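Local structure of general negative regulator of transcription subunit 4 (Saccharomyces cerevisiae, 5AIE) at residues Cys26-Cys31 and Arg47-Arg52. The protein acts as the E3 ubiquitin ligase subunit of the CCR4-NOT complex, this piece being its zinc-binding RING domain. Numbering follows the deposited sequence.
With ZN (zinc ion), chain D.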
loop_
_atom_site.group_PDB
_atom_site.type_symbol
_atom_site.label_atom_id
_atom_site.label_comp_id
_atom_site.label_asym_id
_atom_site.label_seq_id
_atom_site.Cartn_x
_atom_site.Cartn_y
_atom_site.Cartn_z
ATOM N N CYS A 26 -23.015 -3.835 2.798
ATOM C CA CYS A 26 -22.063 -4.886 2.450
ATOM C C CYS A 26 -21.742 -5.772 3.651
ATOM O O CYS A 26 -21.383 -6.938 3.490
ATOM C CB CYS A 26 -20.777 -4.279 1.889
ATOM S SG CYS A 26 -19.786 -3.386 3.098
ATOM N N GLY A 27 -21.861 -5.212 4.850
ATOM C CA GLY A 27 -21.642 -5.975 6.064
ATOM C C GLY A 27 -20.329 -5.678 6.764
ATOM O O GLY A 27 -20.031 -6.258 7.810
ATOM N N TYR A 28 -19.539 -4.778 6.187
ATOM C CA TYR A 28 -18.259 -4.401 6.776
ATOM C C TYR A 28 -18.480 -3.587 8.048
ATOM O O TYR A 28 -19.106 -2.528 8.015
ATOM C CB TYR A 28 -17.419 -3.612 5.769
ATOM C CG TYR A 28 -15.959 -3.498 6.137
ATOM C CD1 TYR A 28 -15.130 -4.611 6.110
ATOM C CD2 TYR A 28 -15.406 -2.277 6.500
ATOM C CE1 TYR A 28 -13.794 -4.515 6.443
ATOM C CE2 TYR A 28 -14.068 -2.171 6.833
ATOM C CZ TYR A 28 -13.268 -3.294 6.803
ATOM O OH TYR A 28 -11.936 -3.195 7.132
ATOM N N GLN A 29 -17.965 -4.087 9.169
ATOM C CA GLN A 29 -18.205 -3.457 10.465
ATOM C C GLN A 29 -16.983 -2.725 11.015
ATOM O O GLN A 29 -15.883 -3.276 11.066
ATOM C CB GLN A 29 -18.671 -4.501 11.482
ATOM C CG GLN A 29 -20.049 -5.071 11.205
ATOM C CD GLN A 29 -20.532 -5.987 12.312
ATOM O OE1 GLN A 29 -20.018 -7.092 12.488
ATOM N NE2 GLN A 29 -21.521 -5.528 13.071
ATOM N N ILE A 30 -17.192 -1.479 11.427
ATOM C CA ILE A 30 -16.153 -0.681 12.070
ATOM C C ILE A 30 -16.707 -0.024 13.331
ATOM O O ILE A 30 -17.917 -0.026 13.555
ATOM C CB ILE A 30 -15.599 0.406 11.127
ATOM C CG1 ILE A 30 -16.711 1.368 10.708
ATOM C CG2 ILE A 30 -14.944 -0.223 9.905
ATOM C CD1 ILE A 30 -16.254 2.448 9.753
ATOM N N CYS A 31 -15.823 0.537 14.151
ATOM C CA CYS A 31 -16.237 1.185 15.393
ATOM C C CYS A 31 -17.071 2.437 15.141
ATOM O O CYS A 31 -17.065 2.992 14.042
ATOM C CB CYS A 31 -15.022 1.546 16.248
ATOM S SG CYS A 31 -14.552 0.283 17.450
ATOM N N ARG A 47 -16.607 7.095 3.024
ATOM C CA ARG A 47 -17.286 5.938 2.449
ATOM C C ARG A 47 -16.725 4.638 3.016
ATOM O O ARG A 47 -15.682 4.637 3.671
ATOM C CB ARG A 47 -17.176 5.950 0.922
ATOM C CG ARG A 47 -15.813 6.370 0.393
ATOM C CD ARG A 47 -15.790 6.392 -1.129
ATOM N NE ARG A 47 -16.906 7.150 -1.691
ATOM C CZ ARG A 47 -17.046 7.426 -2.984
ATOM N NH1 ARG A 47 -16.134 7.010 -3.853
ATOM N NH2 ARG A 47 -18.093 8.120 -3.408
ATOM N N CYS A 48 -17.422 3.535 2.765
ATOM C CA CYS A 48 -17.033 2.236 3.308
ATOM C C CYS A 48 -15.673 1.769 2.789
ATOM O O CYS A 48 -15.435 1.749 1.582
ATOM C CB CYS A 48 -18.097 1.186 2.985
ATOM S SG CYS A 48 -17.703 -0.475 3.580
ATOM N N PRO A 49 -14.776 1.385 3.710
ATOM C CA PRO A 49 -13.426 0.912 3.379
ATOM C C PRO A 49 -13.418 -0.365 2.540
ATOM O O PRO A 49 -12.364 -0.756 2.040
ATOM C CB PRO A 49 -12.800 0.651 4.755
ATOM C CG PRO A 49 -13.578 1.504 5.695
ATOM C CD PRO A 49 -14.976 1.498 5.164
ATOM N N ALA A 50 -14.573 -1.006 2.394
ATOM C CA ALA A 50 -14.666 -2.242 1.628
ATOM C C ALA A 50 -15.139 -1.992 0.198
ATOM O O ALA A 50 -14.350 -2.065 -0.745
ATOM C CB ALA A 50 -15.593 -3.225 2.325
ATOM N N CYS A 51 -16.426 -1.697 0.040
ATOM C CA CYS A 51 -17.021 -1.571 -1.289
ATOM C C CYS A 51 -17.154 -0.122 -1.750
ATOM O O CYS A 51 -17.802 0.149 -2.762
ATOM C CB CYS A 51 -18.392 -2.248 -1.317
ATOM S SG CYS A 51 -19.647 -1.449 -0.299
ATOM N N ARG A 52 -16.549 0.797 -1.003
ATOM C CA ARG A 52 -16.516 2.218 -1.357
ATOM C C ARG A 52 -17.899 2.847 -1.513
ATOM O O ARG A 52 -18.048 3.870 -2.183
ATOM C CB ARG A 52 -15.716 2.425 -2.647
ATOM C CG ARG A 52 -14.282 1.937 -2.574
ATOM C CD ARG A 52 -13.514 2.309 -3.828
ATOM N NE ARG A 52 -13.399 3.755 -3.986
ATOM C CZ ARG A 52 -12.413 4.485 -3.475
ATOM N NH1 ARG A 52 -11.451 3.903 -2.773
ATOM N NH2 ARG A 52 -12.388 5.797 -3.669
HETATM ZN ZN ZN D . -19.438 -1.310 2.023
#
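Cys26 and Cys48 come together as ligands of one zinc ion, through Cys26 SG at 2.4 Å and Cys48 SG at 2.5 Å. Cys51 SG is the third ligand from the two loops, and Cys24 completes the four-cysteine site. Two backbone amides support the thiolates: Tyr28 N donates to Cys26 SG at 3.4 Å (162°), and Ala50 N to Cys48 SG equally far and nearly as straight. Such N-H...S bonds would probably spread some of the negative charge gathered around the metal. Beside the site, the Tyr28 ring makes most of the apolar contact. Its CG lies anti to the backbone N (chi1 -164°), beside the 47-52 loop, where Ala50 CB sits over one face in a CH-pi contact, 4.3 Å from the ring centroid. Pro49 crosses the tyrosine side chain at about a right angle, its CB 3.7 Å from Tyr28 CE2, while Cys48 SG approaches the ring obliquely. An alanine in place of Tyr28 would probably open a gap beside Pro49 and leave the methyl of Ala50 without a ring face to rest on. Metal bonds thus join the loops before and after helix 32-40, as in the cross-brace of a RING domain, where two zinc ions hold the fold more than an extensive hydrophobic core does.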